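Local coordinates for putative major capsid protein (PDB 6G44) that forms, as a double jelly-roll major capsid protein assembled in trimers, the probable building block of the icosahedral shell of the virophage mavirus, at residues N317-T322 / F456-A461; S301-T306 / A466-E471; V337-E342 / A354-L359; T306-G311 / E460-G465. All blocks are in the same frame, centred on the assembly; numbering follows the deposited sequence. Where two conformers were deposited one is given.

Contact 1 (N317-T322 / F456-A461); sequences NKHILT and FVTPEA. With SO4 (sulfate ion), chain B.
At one end of the four-stranded sheet in the C-terminal jelly-roll of this double jelly-roll protein, strand 319-328, an outermost strand of that sheet, begins its antiparallel pairing with strand 448-457. His319 and Phe456 form a hydrogen-bonded pair: His319 N donates to Phe456 O at 2.9 Å and Phe456 N to His319 O at 2.8 Å, both bonds lying in the carbonyl planes. The two side chains rise on the same face of the sheet. Phe456 holds CG between its own N and carbonyl carbon (chi1 59°), the crowded position, and this swings the ring across to the partner strand, over His319. There His319 CB sits on one ring face, 3.8 Å from the ring centroid, a CH-pi contact displaced toward the CE2-CZ rim. Leu321, the next residue on this face, brings CG to the ring's edge, in its plane, and its CD1 lies 3.6 Å from Phe456 CZ, while Cys303 of strand 286-305 also packs on Phe456. The imidazole has CG anti to its carbonyl carbon (chi1 -60°) and crosses Thr458 at about a right angle; its NE2 is hydrogen-bonded to Asn305 OD1, which helps to set the ring's rotation. The two ring planes are inclined obliquely, at 37°. Toward Asn317 and Thr458 the two chains separate, and a water bridges them, donating to Asn317 O and accepting from Thr458 N. On the outer side a sulfate, probably from the crystallisation liquor, is gripped by Asn317 ND2 and Lys318 N, the latter 2.9 Å from sulfate O4.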
loop_
_atom_site.group_PDB
_atom_site.type_symbol
_atom_site.label_atom_id
_atom_site.label_comp_id
_atom_site.label_asym_id
_atom_site.label_seq_id
_atom_site.Cartn_x
_atom_site.Cartn_y
_atom_site.Cartn_z
ATOM N N ASN C 317 -25.960 26.383 6.203
ATOM C CA ASN C 317 -25.938 27.620 5.416
ATOM C C ASN C 317 -24.976 27.482 4.241
ATOM O O ASN C 317 -23.859 27.022 4.431
ATOM C CB ASN C 317 -25.521 28.803 6.261
ATOM C CG ASN C 317 -26.501 29.098 7.375
ATOM O OD1 ASN C 317 -26.361 28.623 8.501
ATOM N ND2 ASN C 317 -27.524 29.888 7.049
ATOM N N LYS C 318 -25.429 27.849 3.047
ATOM C CA LYS C 318 -24.640 27.741 1.826
ATOM C C LYS C 318 -24.056 29.102 1.544
ATOM O O LYS C 318 -24.767 29.982 1.042
ATOM C CB LYS C 318 -25.496 27.266 0.649
ATOM C CG LYS C 318 -26.187 25.928 0.885
ATOM C CD LYS C 318 -26.929 25.445 -0.358
ATOM C CE LYS C 318 -28.231 24.729 -0.058
ATOM N NZ LYS C 318 -28.094 23.466 0.724
ATOM N N HIS C 319 -22.789 29.285 1.899
ATOM C CA HIS C 319 -22.049 30.527 1.680
ATOM C C HIS C 319 -21.482 30.554 0.277
ATOM O O HIS C 319 -21.095 29.522 -0.260
ATOM C CB HIS C 319 -20.918 30.634 2.680
ATOM C CG HIS C 319 -21.390 30.649 4.090
ATOM N ND1 HIS C 319 -22.088 31.719 4.608
ATOM C CD2 HIS C 319 -21.323 29.718 5.069
ATOM C CE1 HIS C 319 -22.402 31.452 5.864
ATOM N NE2 HIS C 319 -21.959 30.243 6.169
ATOM N N ILE C 320 -21.474 31.728 -0.343
ATOM C CA ILE C 320 -20.942 31.890 -1.695
ATOM C C ILE C 320 -19.868 32.951 -1.712
ATOM O O ILE C 320 -20.023 34.048 -1.136
ATOM C CB ILE C 320 -22.061 32.249 -2.708
ATOM C CG1 ILE C 320 -23.182 31.197 -2.669
ATOM C CG2 ILE C 320 -21.489 32.414 -4.113
ATOM C CD1 ILE C 320 -24.451 31.542 -3.430
ATOM N N LEU C 321 -18.781 32.657 -2.408
ATOM C CA LEU C 321 -17.744 33.649 -2.670
ATOM C C LEU C 321 -17.405 33.555 -4.142
ATOM O O LEU C 321 -17.348 32.458 -4.714
ATOM C CB LEU C 321 -16.499 33.405 -1.816
ATOM C CG LEU C 321 -16.523 33.805 -0.344
ATOM C CD1 LEU C 321 -15.309 33.289 0.418
ATOM C CD2 LEU C 321 -16.593 35.331 -0.244
ATOM N N THR C 322 -17.173 34.716 -4.762
ATOM C CA THR C 322 -16.794 34.791 -6.155
ATOM C C THR C 322 -15.585 35.707 -6.311
ATOM O O THR C 322 -15.628 36.870 -5.891
ATOM C CB THR C 322 -17.948 35.343 -7.028
ATOM O OG1 THR C 322 -19.142 34.566 -6.819
ATOM C CG2 THR C 322 -17.592 35.301 -8.491
ATOM N N PHE C 456 -20.069 26.897 -0.344
ATOM C CA PHE C 456 -19.411 26.116 0.695
ATOM C C PHE C 456 -20.101 26.204 2.026
ATOM O O PHE C 456 -20.851 27.149 2.308
ATOM C CB PHE C 456 -17.940 26.537 0.832
ATOM C CG PHE C 456 -17.755 27.998 1.166
ATOM C CD1 PHE C 456 -17.696 28.945 0.146
ATOM C CD2 PHE C 456 -17.659 28.420 2.480
ATOM C CE1 PHE C 456 -17.520 30.297 0.462
ATOM C CE2 PHE C 456 -17.473 29.760 2.798
ATOM C CZ PHE C 456 -17.432 30.689 1.775
ATOM N N VAL C 457 -19.817 25.209 2.851
ATOM C CA VAL C 457 -20.324 25.149 4.223
ATOM C C VAL C 457 -19.170 25.252 5.228
ATOM O O VAL C 457 -18.040 24.796 4.973
ATOM C CB VAL C 457 -21.144 23.864 4.483
ATOM C CG1 VAL C 457 -22.398 23.831 3.627
ATOM C CG2 VAL C 457 -20.316 22.595 4.257
ATOM N N THR C 458 -19.472 25.846 6.380
ATOM C CA THR C 458 -18.471 26.155 7.395
ATOM C C THR C 458 -18.875 25.546 8.736
ATOM O O THR C 458 -20.071 25.312 8.991
ATOM C CB THR C 458 -18.332 27.675 7.547
ATOM O OG1 THR C 458 -19.621 28.205 7.854
ATOM C CG2 THR C 458 -17.814 28.319 6.263
ATOM N N PRO C 459 -17.902 25.267 9.606
ATOM C CA PRO C 459 -18.181 24.565 10.856
ATOM C C PRO C 459 -18.623 25.410 12.052
ATOM O O PRO C 459 -18.838 24.839 13.129
ATOM C CB PRO C 459 -16.854 23.894 11.147
ATOM C CG PRO C 459 -15.859 24.881 10.654
ATOM C CD PRO C 459 -16.447 25.412 9.388
ATOM N N GLU C 460 -18.766 26.720 11.907
ATOM C CA GLU C 460 -19.117 27.546 13.067
ATOM C C GLU C 460 -20.544 27.284 13.572
ATOM O O GLU C 460 -21.451 26.949 12.817
ATOM C CB GLU C 460 -18.919 29.035 12.768
ATOM C CG GLU C 460 -17.469 29.497 12.853
ATOM C CD GLU C 460 -16.623 29.017 11.694
ATOM O OE1 GLU C 460 -17.159 28.875 10.585
ATOM O OE2 GLU C 460 -15.415 28.819 11.899
ATOM N N ALA C 461 -20.707 27.453 14.888
ATOM C CA ALA C 461 -21.990 27.292 15.538
ATOM C C ALA C 461 -23.038 28.239 14.980
ATOM O O ALA C 461 -22.730 29.342 14.489
ATOM C CB ALA C 461 -21.842 27.538 17.038
HETATM S S SO4 B . -28.796 29.675 3.474
HETATM O O1 SO4 B . -29.836 29.220 4.421
HETATM O O2 SO4 B . -29.336 30.630 2.482
HETATM O O3 SO4 B . -27.778 30.404 4.261
HETATM O O4 SO4 B . -28.261 28.489 2.734
HETATM O O HOH W 1 -22.193 26.777 6.596
#

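Contact 2 (S301-T306 / A466-E471). With SO4 (sulfate ion), chain D.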
loop_
_atom_site.group_PDB
_atom_site.type_symbol
_atom_site.label_atom_id
_atom_site.label_comp_id
_atom_site.label_asym_id
_atom_site.label_seq_id
_atom_site.Cartn_x
_atom_site.Cartn_y
_atom_site.Cartn_z
ATOM N N SER C 301 -15.047 36.864 2.994
ATOM C CA SER C 301 -16.258 37.397 3.613
ATOM C C SER C 301 -16.363 36.890 5.043
ATOM O O SER C 301 -15.709 35.906 5.447
ATOM C CB SER C 301 -17.505 37.022 2.827
ATOM O OG SER C 301 -17.798 35.628 2.947
ATOM N N MET C 302 -17.188 37.590 5.817
ATOM C CA MET C 302 -17.597 37.124 7.120
ATOM C C MET C 302 -18.760 36.186 6.871
ATOM O O MET C 302 -19.801 36.606 6.382
ATOM C CB MET C 302 -18.041 38.307 8.015
ATOM C CG MET C 302 -18.505 37.903 9.419
ATOM S SD MET C 302 -17.193 37.112 10.363
ATOM C CE MET C 302 -17.957 36.891 11.963
ATOM N N CYS C 303 -18.570 34.911 7.223
ATOM C CA CYS C 303 -19.572 33.877 7.020
ATOM C C CYS C 303 -20.298 33.580 8.326
ATOM O O CYS C 303 -19.677 33.123 9.282
ATOM C CB CYS C 303 -18.885 32.603 6.492
ATOM S SG CYS C 303 -18.281 32.790 4.804
ATOM N N LEU C 304 -21.610 33.856 8.356
ATOM C CA LEU C 304 -22.435 33.692 9.563
ATOM C C LEU C 304 -23.313 32.490 9.378
ATOM O O LEU C 304 -24.021 32.399 8.375
ATOM C CB LEU C 304 -23.351 34.922 9.771
ATOM C CG LEU C 304 -22.701 36.298 9.917
ATOM C CD1 LEU C 304 -23.788 37.344 10.164
ATOM C CD2 LEU C 304 -21.673 36.317 11.028
ATOM N N ASN C 305 -23.275 31.572 10.338
ATOM C CA ASN C 305 -24.216 30.452 10.354
ATOM C C ASN C 305 -25.408 30.750 11.251
ATOM O O ASN C 305 -25.249 31.291 12.345
ATOM C CB ASN C 305 -23.505 29.174 10.784
ATOM C CG ASN C 305 -22.597 28.631 9.685
ATOM O OD1 ASN C 305 -22.721 28.995 8.516
ATOM N ND2 ASN C 305 -21.691 27.746 10.067
ATOM N N THR C 306 -26.579 30.383 10.747
ATOM C CA THR C 306 -27.850 30.481 11.459
ATOM C C THR C 306 -28.468 29.123 11.776
ATOM O O THR C 306 -29.400 29.059 12.575
ATOM C CB THR C 306 -28.848 31.294 10.630
ATOM O OG1 THR C 306 -29.169 30.587 9.434
ATOM C CG2 THR C 306 -28.271 32.668 10.293
ATOM N N ALA C 466 -17.318 33.518 11.162
ATOM C CA ALA C 466 -15.881 33.684 11.053
ATOM C C ALA C 466 -15.553 34.028 9.621
ATOM O O ALA C 466 -16.361 33.806 8.736
ATOM C CB ALA C 466 -15.149 32.433 11.460
ATOM N N HIS C 467 -14.392 34.631 9.415
ATOM C CA HIS C 467 -13.954 35.014 8.086
ATOM C C HIS C 467 -13.357 33.828 7.334
ATOM O O HIS C 467 -12.522 33.120 7.898
ATOM C CB HIS C 467 -12.910 36.136 8.145
ATOM C CG HIS C 467 -13.493 37.497 8.364
ATOM N ND1 HIS C 467 -13.639 38.046 9.617
ATOM C CD2 HIS C 467 -13.966 38.415 7.490
ATOM C CE1 HIS C 467 -14.177 39.250 9.507
ATOM N NE2 HIS C 467 -14.376 39.504 8.229
ATOM N N TYR C 468 -13.778 33.672 6.075
ATOM C CA TYR C 468 -13.267 32.644 5.145
ATOM C C TYR C 468 -12.764 33.305 3.880
ATOM O O TYR C 468 -13.336 34.303 3.411
ATOM C CB TYR C 468 -14.339 31.570 4.801
ATOM C CG TYR C 468 -14.489 30.601 5.953
ATOM C CD1 TYR C 468 -15.209 30.957 7.081
ATOM C CD2 TYR C 468 -13.828 29.369 5.961
ATOM C CE1 TYR C 468 -15.292 30.119 8.178
ATOM C CE2 TYR C 468 -13.912 28.517 7.049
ATOM C CZ TYR C 468 -14.639 28.905 8.155
ATOM O OH TYR C 468 -14.677 28.062 9.208
ATOM N N LYS C 469 -11.687 32.741 3.333
ATOM C CA LYS C 469 -11.037 33.272 2.145
ATOM C C LYS C 469 -11.027 32.225 1.031
ATOM O O LYS C 469 -10.443 31.153 1.182
ATOM C CB LYS C 469 -9.621 33.705 2.467
ATOM C CG LYS C 469 -8.862 34.302 1.304
ATOM C CD LYS C 469 -7.409 34.591 1.655
ATOM C CE LYS C 469 -7.267 35.839 2.494
ATOM N NZ LYS C 469 -5.843 36.247 2.622
ATOM N N LEU C 470 -11.650 32.561 -0.084
ATOM C CA LEU C 470 -11.563 31.777 -1.333
ATOM C C LEU C 470 -10.237 32.118 -1.996
ATOM O O LEU C 470 -9.933 33.292 -2.214
ATOM C CB LEU C 470 -12.735 32.104 -2.265
ATOM C CG LEU C 470 -12.642 31.630 -3.713
ATOM C CD1 LEU C 470 -12.467 30.110 -3.828
ATOM C CD2 LEU C 470 -13.825 32.069 -4.547
ATOM N N GLU C 471 -9.425 31.107 -2.304
ATOM C CA GLU C 471 -8.158 31.289 -2.991
ATOM C C GLU C 471 -8.146 30.401 -4.221
ATOM O O GLU C 471 -8.582 29.233 -4.159
ATOM C CB GLU C 471 -6.987 30.909 -2.103
ATOM C CG GLU C 471 -6.770 31.830 -0.902
ATOM C CD GLU C 471 -5.566 31.406 -0.070
ATOM O OE1 GLU C 471 -5.643 30.295 0.498
ATOM O OE2 GLU C 471 -4.550 32.160 0.012
HETATM S S SO4 D . -12.224 36.151 12.101
HETATM O O1 SO4 D . -13.220 35.087 12.019
HETATM O O2 SO4 D . -12.866 37.474 11.924
HETATM O O3 SO4 D . -11.196 35.992 11.034
HETATM O O4 SO4 D . -11.568 36.050 13.423
#
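Four backbone hydrogen bonds join the antiparallel strands 301-305 and 466-471, two in each of the hydrogen-bonded pairs Ser301-Tyr468 and Cys303-Ala466. Tyr468 N meets Ser301 O at 3.0 Å, nearly along the C=O axis, whereas Cys303 N stands above the carbonyl plane of Ala466, 2.9 Å from its O. Between them Met302 and His467 form a non-hydrogen-bonded pair with CA atoms 4.3 Å apart. Met302 sets CG anti to its N (chi1 180°) and then bends at chi2 (62°), laying SD over one face of the imidazole, 4.0 Å from the His467 ring centroid, and carrying CE on to Ala466 N at 3.5 Å. A sulfate, probably from the crystallisation liquor, lies at the ring's edge and holds it by a very short bond of 2.5 Å from His467 ND1 to sulfate O2; His467 N and Thr343 OG1 bind the same ion. Its charge would probably favour a protonated imidazole. On the sheet face that carries Ser301, Cys303, Ala466 and Tyr468, Cys303 CB touches Tyr468 CD1, and SG approaches that ring obliquely. Farther out, Glu460 OE2 holds Tyr468 OH, and Phe456 packs against both Cys303 and Tyr468. With Met302 and His467 outward and Cys303 and Tyr468 inside, this is an antiparallel strand pair of the C-terminal jelly-roll's beta sandwich.

Contact 3 (V337-E342 / A354-L359)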
loop_
_atom_site.group_PDB
_atom_site.type_symbol
_atom_site.label_atom_id
_atom_site.label_comp_id
_atom_site.label_asym_id
_atom_site.label_seq_id
_atom_site.Cartn_x
_atom_site.Cartn_y
_atom_site.Cartn_z
ATOM N N VAL C 337 -8.510 25.232 -6.093
ATOM C CA VAL C 337 -9.475 26.083 -5.398
ATOM C C VAL C 337 -9.609 25.588 -3.971
ATOM O O VAL C 337 -9.821 24.385 -3.739
ATOM C CB VAL C 337 -10.851 26.024 -6.088
ATOM C CG1 VAL C 337 -11.846 26.946 -5.382
ATOM C CG2 VAL C 337 -10.727 26.389 -7.547
ATOM N N MET C 338 -9.516 26.502 -3.009
ATOM C CA MET C 338 -9.737 26.153 -1.620
ATOM C C MET C 338 -10.314 27.355 -0.903
ATOM O O MET C 338 -10.026 28.489 -1.291
ATOM C CB MET C 338 -8.449 25.623 -0.968
ATOM C CG MET C 338 -7.408 26.573 -0.471
ATOM S SD MET C 338 -6.104 25.670 0.461
ATOM C CE MET C 338 -5.111 25.103 -0.879
ATOM N N VAL C 339 -11.106 27.105 0.125
ATOM C CA VAL C 339 -11.693 28.148 0.960
ATOM C C VAL C 339 -11.192 27.923 2.377
ATOM O O VAL C 339 -11.554 26.931 2.998
ATOM C CB VAL C 339 -13.220 28.101 0.880
ATOM C CG1 VAL C 339 -13.830 29.169 1.803
ATOM C CG2 VAL C 339 -13.709 28.293 -0.546
ATOM N N SER C 340 -10.354 28.831 2.897
ATOM C CA SER C 340 -9.638 28.638 4.161
ATOM C C SER C 340 -10.248 29.482 5.272
ATOM O O SER C 340 -10.626 30.637 5.029
ATOM C CB SER C 340 -8.145 29.000 4.016
ATOM O OG SER C 340 -7.433 28.038 3.246
ATOM N N GLN C 341 -10.316 28.922 6.479
ATOM C CA GLN C 341 -10.664 29.705 7.668
ATOM C C GLN C 341 -9.503 30.670 7.878
ATOM O O GLN C 341 -8.348 30.251 7.996
ATOM C CB GLN C 341 -10.831 28.761 8.854
ATOM C CG GLN C 341 -11.208 29.441 10.161
ATOM C CD GLN C 341 -11.217 28.438 11.278
ATOM O OE1 GLN C 341 -10.159 27.972 11.709
ATOM N NE2 GLN C 341 -12.415 28.033 11.698
ATOM N N GLU C 342 -9.774 31.977 7.893
ATOM C CA GLU C 342 -8.678 32.951 7.955
ATOM C C GLU C 342 -7.928 32.947 9.287
ATOM O O GLU C 342 -6.706 33.071 9.295
ATOM C CB GLU C 342 -9.165 34.362 7.585
ATOM C CG GLU C 342 -9.286 34.529 6.078
ATOM C CD GLU C 342 -9.665 35.930 5.633
ATOM O OE1 GLU C 342 -8.776 36.720 5.276
ATOM O OE2 GLU C 342 -10.864 36.234 5.607
ATOM N N ALA C 354 -13.181 25.130 4.394
ATOM C CA ALA C 354 -14.607 24.931 4.207
ATOM C C ALA C 354 -14.876 23.692 3.341
ATOM O O ALA C 354 -14.001 23.265 2.566
ATOM C CB ALA C 354 -15.249 26.170 3.573
ATOM N N GLY C 355 -16.097 23.156 3.451
ATOM C CA GLY C 355 -16.542 22.064 2.563
ATOM C C GLY C 355 -17.156 22.686 1.325
ATOM O O GLY C 355 -18.213 23.328 1.427
ATOM N N ILE C 356 -16.531 22.520 0.165
ATOM C CA ILE C 356 -17.054 23.111 -1.061
ATOM C C ILE C 356 -18.107 22.155 -1.638
ATOM O O ILE C 356 -17.816 20.997 -1.921
ATOM C CB ILE C 356 -15.949 23.406 -2.088
ATOM C CG1 ILE C 356 -14.940 24.397 -1.489
ATOM C CG2 ILE C 356 -16.555 23.927 -3.401
ATOM C CD1 ILE C 356 -13.730 24.646 -2.339
ATOM N N ILE C 357 -19.310 22.680 -1.852
ATOM C CA ILE C 357 -20.449 21.901 -2.358
ATOM C C ILE C 357 -20.844 22.299 -3.777
ATOM O O ILE C 357 -21.623 21.587 -4.412
ATOM C CB ILE C 357 -21.684 21.996 -1.413
ATOM C CG1 ILE C 357 -22.224 23.423 -1.342
ATOM C CG2 ILE C 357 -21.335 21.471 -0.015
ATOM C CD1 ILE C 357 -23.592 23.510 -0.687
ATOM N N GLY C 358 -20.292 23.409 -4.283
ATOM C CA GLY C 358 -20.557 23.847 -5.640
ATOM C C GLY C 358 -19.439 24.710 -6.166
ATOM O O GLY C 358 -18.767 25.394 -5.400
ATOM N N LEU C 359 -19.217 24.611 -7.471
ATOM C CA LEU C 359 -18.197 25.365 -8.154
ATOM C C LEU C 359 -18.731 25.814 -9.495
ATOM O O LEU C 359 -19.329 25.012 -10.199
ATOM C CB LEU C 359 -16.957 24.473 -8.326
ATOM C CG LEU C 359 -15.647 25.132 -8.678
ATOM C CD1 LEU C 359 -15.196 26.115 -7.606
ATOM C CD2 LEU C 359 -14.598 24.048 -8.888
HETATM O O HOH W 2 -12.184 24.529 0.730
#
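Val339 forms the middle of a buried aliphatic patch between strands 337-341 and 355-359. Its CG1, anti to the backbone N (chi1 178°), rests on Ala354 CB at 3.8 Å, while CG2 reaches the other way to Ile356 CD1 at 4.1 Å. Ile356 crosses Val339 obliquely; with CG1 anti to the carbonyl carbon and the chain then extended (chi2 173°), its CD1 fits between Val339 and the backbone of Val337. Farther along, Val337 CG1 and Leu359 CD1 meet tip to tip at 4.1 Å. Phe456 closes over Val339 and Ala354, Leu470 packs on Val337, and Ile426 on Ile356 and Leu359. At the polar edge, where the strands come nearest, Ala354 N donates to Val339 O at 2.8 Å, nearly along the C=O axis. Next to this bond a water links the backbones again, accepting from Val339 N at 2.9 Å and lying equally close to Ala354 O. From here the strands diverge, their axes at 135°, into different sheets: 334-341 pairs with 464-482, and 355-363 with 448-457, opposite whose Thr455 the residues Ile357 and Gly358 make a classic beta bulge. Aliphatic side chains packed between two sheets, here joined by a backbone bond at one end, are the interior of a jelly-roll beta sandwich.

Contact 4 (T306-G311 / E460-G465). With SO4 (sulfate ion), chain B.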
loop_
_atom_site.group_PDB
_atom_site.type_symbol
_atom_site.label_atom_id
_atom_site.label_comp_id
_atom_site.label_asym_id
_atom_site.label_seq_id
_atom_site.Cartn_x
_atom_site.Cartn_y
_atom_site.Cartn_z
ATOM N N THR C 306 -26.579 30.383 10.747
ATOM C CA THR C 306 -27.850 30.481 11.459
ATOM C C THR C 306 -28.468 29.123 11.776
ATOM O O THR C 306 -29.400 29.059 12.575
ATOM C CB THR C 306 -28.848 31.294 10.630
ATOM O OG1 THR C 306 -29.169 30.587 9.434
ATOM C CG2 THR C 306 -28.271 32.668 10.293
ATOM N N LYS C 307 -27.975 28.051 11.153
ATOM C CA LYS C 307 -28.424 26.692 11.401
ATOM C C LYS C 307 -27.242 25.893 11.948
ATOM O O LYS C 307 -26.061 26.275 11.774
ATOM C CB LYS C 307 -29.009 26.103 10.125
ATOM C CG LYS C 307 -30.373 26.750 9.834
ATOM C CD LYS C 307 -30.867 26.535 8.436
ATOM C CE LYS C 307 -30.244 27.494 7.436
ATOM N NZ LYS C 307 -30.501 26.993 6.058
ATOM N N ASP C 308 -27.550 24.839 12.689
ATOM C CA ASP C 308 -26.500 24.035 13.323
ATOM C C ASP C 308 -25.636 23.405 12.226
ATOM O O ASP C 308 -26.165 22.778 11.325
ATOM C CB ASP C 308 -27.088 22.906 14.179
ATOM C CG ASP C 308 -27.847 23.414 15.405
ATOM O OD1 ASP C 308 -27.479 24.471 15.956
ATOM O OD2 ASP C 308 -28.805 22.712 15.791
ATOM N N PRO C 309 -24.303 23.553 12.332
ATOM C CA PRO C 309 -23.481 22.880 11.323
ATOM C C PRO C 309 -23.535 21.361 11.457
ATOM O O PRO C 309 -23.303 20.660 10.471
ATOM C CB PRO C 309 -22.089 23.419 11.606
ATOM C CG PRO C 309 -22.091 23.761 13.072
ATOM C CD PRO C 309 -23.480 24.322 13.280
ATOM N N TYR C 310 -23.891 20.868 12.642
ATOM C CA TYR C 310 -24.055 19.422 12.904
ATOM C C TYR C 310 -25.493 18.948 12.683
ATOM O O TYR C 310 -25.824 17.800 12.990
ATOM C CB TYR C 310 -23.606 19.106 14.336
ATOM C CG TYR C 310 -24.341 19.919 15.398
ATOM C CD1 TYR C 310 -25.603 19.542 15.845
ATOM C CD2 TYR C 310 -23.767 21.071 15.929
ATOM C CE1 TYR C 310 -26.257 20.311 16.805
ATOM C CE2 TYR C 310 -24.425 21.845 16.885
ATOM C CZ TYR C 310 -25.652 21.455 17.305
ATOM O OH TYR C 310 -26.276 22.259 18.262
ATOM N N GLY C 311 -26.358 19.821 12.155
ATOM C CA GLY C 311 -27.747 19.463 11.849
ATOM C C GLY C 311 -27.904 18.838 10.475
ATOM O O GLY C 311 -26.934 18.407 9.860
ATOM N N GLU C 460 -18.766 26.720 11.907
ATOM C CA GLU C 460 -19.117 27.546 13.067
ATOM C C GLU C 460 -20.544 27.284 13.572
ATOM O O GLU C 460 -21.451 26.949 12.817
ATOM C CB GLU C 460 -18.919 29.035 12.768
ATOM C CG GLU C 460 -17.469 29.497 12.853
ATOM C CD GLU C 460 -16.623 29.017 11.694
ATOM O OE1 GLU C 460 -17.159 28.875 10.585
ATOM O OE2 GLU C 460 -15.415 28.819 11.899
ATOM N N ALA C 461 -20.707 27.453 14.888
ATOM C CA ALA C 461 -21.990 27.292 15.538
ATOM C C ALA C 461 -23.038 28.239 14.980
ATOM O O ALA C 461 -22.730 29.342 14.489
ATOM C CB ALA C 461 -21.842 27.538 17.038
ATOM N N ALA C 462 -24.293 27.826 15.097
ATOM C CA ALA C 462 -25.411 28.703 14.804
ATOM C C ALA C 462 -25.318 29.931 15.688
ATOM O O ALA C 462 -24.988 29.830 16.873
ATOM C CB ALA C 462 -26.734 27.994 15.038
ATOM N N GLY C 463 -25.580 31.081 15.083
ATOM C CA GLY C 463 -25.442 32.370 15.768
ATOM C C GLY C 463 -24.039 32.913 15.925
ATOM O O GLY C 463 -23.832 33.889 16.651
ATOM N N THR C 464 -23.066 32.298 15.249
ATOM C CA THR C 464 -21.689 32.765 15.226
ATOM C C THR C 464 -21.212 32.733 13.771
ATOM O O THR C 464 -21.873 32.197 12.884
ATOM C CB THR C 464 -20.751 31.902 16.094
ATOM O OG1 THR C 464 -20.499 30.635 15.443
ATOM C CG2 THR C 464 -21.347 31.631 17.473
ATOM N N GLY C 465 -20.048 33.310 13.559
ATOM C CA GLY C 465 -19.430 33.306 12.251
ATOM C C GLY C 465 -17.948 33.500 12.337
ATOM O O GLY C 465 -17.382 33.639 13.424
HETATM S S SO4 B . -28.796 29.675 3.474
HETATM O O1 SO4 B . -29.836 29.220 4.421
HETATM O O2 SO4 B . -29.336 30.630 2.482
HETATM O O3 SO4 B . -27.778 30.404 4.261
HETATM O O4 SO4 B . -28.261 28.489 2.734
HETATM O O HOH W 3 -24.787 25.276 16.399
#
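The ring of Tyr310 has Asp308 CB centred over one face, 3.7 Å above its plane, while Lys414 and Phe415 of helix 411-417 also touch this side chain. Both residues belong to a type I beta turn, Asp308 to Gly311, closed by Gly311 N donating to Asp308 O, in the loop between strands 286-305 and 319-328 of the C-terminal jelly-roll. Tyr310 adopts chi1 56°, which folds its ring back over Asp308. Facing this loop is a type II turn from Ala461 to Thr464, in which Gly463 takes the positive phi (78°). Ala461 O accepts twice, from Thr464 N and from Thr464 OG1 at 2.7 Å, the hydroxyl standing above the carbonyl plane.

The two loops meet without a direct hydrogen bond. Ala462 CB points into the first loop and nestles among oxygens, 3.7 Å from Lys307 O and as far from Asp308 OD1. The pyrrolidine of Pro309 lies against the backbone at Glu460 and Ala461, its CG 3.3 Å from Glu460 O, which accepts a hydrogen bond from Asn305 ND2; Phe415 and Phe420 pack on the same proline. Lys307 leaves in another direction, bent at chi3 (-81°), and its NZ binds both Glu315 O and a sulfate, probably from the crystallisation liquor. The polar link between the loops is a water, which donates to Asp308 OD1 at 2.8 Å and accepts from Ala462 N at 2.9 Å.

Contact 3 is wholly buried, contacts 1 and 2 are partly buried, and contact 4 lies at the surface, and the chemistry follows: aliphatic packing, paired strands with one inward face, then loops in van der Waals contact with a water between them and no direct hydrogen bond. Contact 1 pairs strands of one sheet and contact 2 strands of the other, whereas contact 3 spans the two. Strand 464-482 serves contacts 2 and 4, and Glu460 and Ala461 belong to both 1 and 4. Polar cross-links tie the set together: Asn317 OD1 to Thr306 N joins contact 1 to 2 and 4, and Glu460 OE2 to Gln341 NE2 joins 1 and 4 to 3. One sulfate joins contacts 1 and 4.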